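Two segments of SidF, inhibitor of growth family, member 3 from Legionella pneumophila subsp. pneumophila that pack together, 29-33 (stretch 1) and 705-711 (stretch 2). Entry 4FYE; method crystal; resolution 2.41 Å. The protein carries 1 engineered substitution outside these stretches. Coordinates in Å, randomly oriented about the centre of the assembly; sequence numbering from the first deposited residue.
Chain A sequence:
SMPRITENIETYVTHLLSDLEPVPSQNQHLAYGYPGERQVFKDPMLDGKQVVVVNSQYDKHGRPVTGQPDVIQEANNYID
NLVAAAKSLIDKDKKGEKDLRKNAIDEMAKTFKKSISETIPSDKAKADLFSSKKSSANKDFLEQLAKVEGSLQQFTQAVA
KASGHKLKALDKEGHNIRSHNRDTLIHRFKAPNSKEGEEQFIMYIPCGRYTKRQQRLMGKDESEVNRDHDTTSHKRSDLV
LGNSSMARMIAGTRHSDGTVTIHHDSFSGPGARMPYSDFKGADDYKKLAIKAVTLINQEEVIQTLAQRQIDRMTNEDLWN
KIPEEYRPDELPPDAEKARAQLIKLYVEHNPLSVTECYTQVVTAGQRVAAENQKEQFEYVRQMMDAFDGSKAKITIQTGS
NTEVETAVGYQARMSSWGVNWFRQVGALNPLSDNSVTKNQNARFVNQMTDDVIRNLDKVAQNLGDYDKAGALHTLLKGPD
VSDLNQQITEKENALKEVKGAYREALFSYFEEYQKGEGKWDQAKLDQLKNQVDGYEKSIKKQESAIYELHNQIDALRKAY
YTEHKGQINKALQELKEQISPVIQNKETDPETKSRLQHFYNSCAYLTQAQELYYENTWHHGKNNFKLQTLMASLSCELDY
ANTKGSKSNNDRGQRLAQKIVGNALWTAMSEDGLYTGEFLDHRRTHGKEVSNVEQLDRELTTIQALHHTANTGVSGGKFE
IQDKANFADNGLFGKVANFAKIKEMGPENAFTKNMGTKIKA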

# COMPACT_ATOMS: atom_id res chain seq x y z
N HIS A 29 -13.89 1.10 -18.79
CA HIS A 29 -14.22 0.02 -17.86
C HIS A 29 -15.23 0.34 -16.76
O HIS A 29 -15.86 -0.56 -16.19
CB HIS A 29 -12.91 -0.53 -17.30
CG HIS A 29 -11.97 -1.06 -18.38
ND1 HIS A 29 -12.42 -1.79 -19.46
CD2 HIS A 29 -10.60 -0.95 -18.52
CE1 HIS A 29 -11.38 -2.09 -20.25
NE2 HIS A 29 -10.26 -1.57 -19.68
N LEU A 30 -15.40 1.61 -16.41
CA LEU A 30 -16.31 1.97 -15.34
C LEU A 30 -16.43 3.49 -15.32
O LEU A 30 -15.62 4.19 -15.93
CB LEU A 30 -15.80 1.41 -13.99
CG LEU A 30 -14.64 2.17 -13.31
CD1 LEU A 30 -15.05 2.82 -11.97
CD2 LEU A 30 -13.51 1.20 -13.09
N ALA A 31 -17.43 4.00 -14.63
CA ALA A 31 -17.66 5.43 -14.64
C ALA A 31 -16.90 6.14 -13.54
O ALA A 31 -17.01 5.80 -12.36
CB ALA A 31 -19.13 5.75 -14.54
N TYR A 32 -16.12 7.12 -13.95
CA TYR A 32 -15.38 7.96 -13.00
C TYR A 32 -15.94 9.37 -12.74
O TYR A 32 -15.61 9.96 -11.70
CB TYR A 32 -14.00 8.11 -13.54
CG TYR A 32 -13.23 6.86 -13.48
CD1 TYR A 32 -12.54 6.50 -12.29
CD2 TYR A 32 -13.13 6.03 -14.60
CE1 TYR A 32 -11.77 5.34 -12.22
CE2 TYR A 32 -12.37 4.86 -14.53
CZ TYR A 32 -11.70 4.53 -13.37
OH TYR A 32 -10.90 3.41 -13.35
N GLY A 33 -16.77 9.88 -13.68
CA GLY A 33 -17.40 11.20 -13.63
C GLY A 33 -16.36 12.31 -13.76
O GLY A 33 -15.23 12.07 -14.17
N ALA A 705 -8.99 9.73 -4.07
CA ALA A 705 -10.39 9.66 -4.45
C ALA A 705 -10.55 8.83 -5.73
O ALA A 705 -11.55 8.11 -5.90
CB ALA A 705 -11.01 11.03 -4.57
N LEU A 706 -9.53 8.89 -6.58
CA LEU A 706 -9.50 8.07 -7.81
C LEU A 706 -9.42 6.59 -7.52
O LEU A 706 -10.17 5.82 -8.07
CB LEU A 706 -8.25 8.42 -8.62
CG LEU A 706 -8.43 9.41 -9.73
CD1 LEU A 706 -7.30 9.21 -10.73
CD2 LEU A 706 -9.76 9.06 -10.44
N HIS A 707 -8.45 6.23 -6.66
CA HIS A 707 -8.24 4.87 -6.18
C HIS A 707 -9.52 4.37 -5.57
O HIS A 707 -9.95 3.30 -5.95
CB HIS A 707 -7.02 4.81 -5.25
CG HIS A 707 -7.02 3.65 -4.29
ND1 HIS A 707 -6.33 2.52 -4.52
CD2 HIS A 707 -7.67 3.48 -3.06
CE1 HIS A 707 -6.54 1.65 -3.51
NE2 HIS A 707 -7.37 2.23 -2.61
N HIS A 708 -10.17 5.16 -4.69
CA HIS A 708 -11.44 4.75 -4.08
C HIS A 708 -12.55 4.48 -5.09
O HIS A 708 -13.39 3.57 -4.92
CB HIS A 708 -11.89 5.79 -3.03
CG HIS A 708 -12.91 5.27 -2.01
ND1 HIS A 708 -14.26 5.17 -2.28
CD2 HIS A 708 -12.74 4.86 -0.70
CE1 HIS A 708 -14.90 4.69 -1.19
NE2 HIS A 708 -13.98 4.54 -0.21
N THR A 709 -12.59 5.28 -6.14
CA THR A 709 -13.60 5.11 -7.18
C THR A 709 -13.41 3.78 -7.91
O THR A 709 -14.35 2.99 -8.03
CB THR A 709 -13.61 6.32 -8.13
OG1 THR A 709 -13.83 7.49 -7.33
CG2 THR A 709 -14.74 6.21 -9.16
N ALA A 710 -12.21 3.54 -8.38
CA ALA A 710 -11.81 2.24 -8.95
C ALA A 710 -12.09 1.04 -8.02
O ALA A 710 -12.44 -0.03 -8.48
CB ALA A 710 -10.32 2.25 -9.31
N ASN A 711 -11.95 1.22 -6.73
CA ASN A 711 -12.27 0.12 -5.85
C ASN A 711 -13.70 -0.02 -5.53
O ASN A 711 -14.11 -1.13 -5.31
CB ASN A 711 -11.55 0.21 -4.51
CG ASN A 711 -10.15 -0.33 -4.56
OD1 ASN A 711 -9.70 -0.86 -5.57
ND2 ASN A 711 -9.43 -0.16 -3.47

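Stretch 1 is an irregular segment that lies against one turn of stretch 2, which is part of a longer helix. At least 674 residues separate any two that touch, so this is a long-range contact within one chain. It is small, burying 207 Å² over both sides. No hydrogen bond crosses it, and packing is by van der Waals contact. Within the helix, Ala-710 N donates to Leu-706 O at 3.1 Å.

His-29 does not reach the helix. Leu-30 is the first residue to touch it. Its CA-to-CB bond points toward the helix, and Leu-30 CA lies 7.8 Å from Ala-710 CA. Leu-30 CD1 sits 4.0 Å from Thr-709 O and 4.4 Å from Thr-709 CG2. The methyl therefore rests on both backbone and side chain of the helix.

Ala-31 points its methyl away. It contributes through its backbone, with Ala-31 O 3.9 Å from Thr-709 CG2. A carbonyl facing a methyl group gives contact without a conventional hydrogen bond.

Tyr-32 has the largest covered area, 62 Å². Tyr-32 CA lies 6.7 Å from Thr-709 CA. The CA-to-CB bond runs sideways, but the end of the side chain comes nearer the helix. Tyr-32 CD1 is 3.8 Å from Thr-709 CG2 and 4.2 Å from Leu-706 CD2. Further along the ring, Tyr-32 CE1 lies 4.5 Å from Ala-710 CB. These are apolar contacts, and Thr-709 CG2 and Leu-706 CD2 approach the ring obliquely. The Tyr-32 hydroxyl is hydrogen-bonded elsewhere in the structure.

Gly-33 makes no contact. Its positive phi of 67° favours glycine.

Thr-709 is central to the helix side. Thr-709 OG1 donates to Ala-705 O at 2.8 Å, within the helix, while its CG2 meets Leu-30, Ala-31 and Tyr-32.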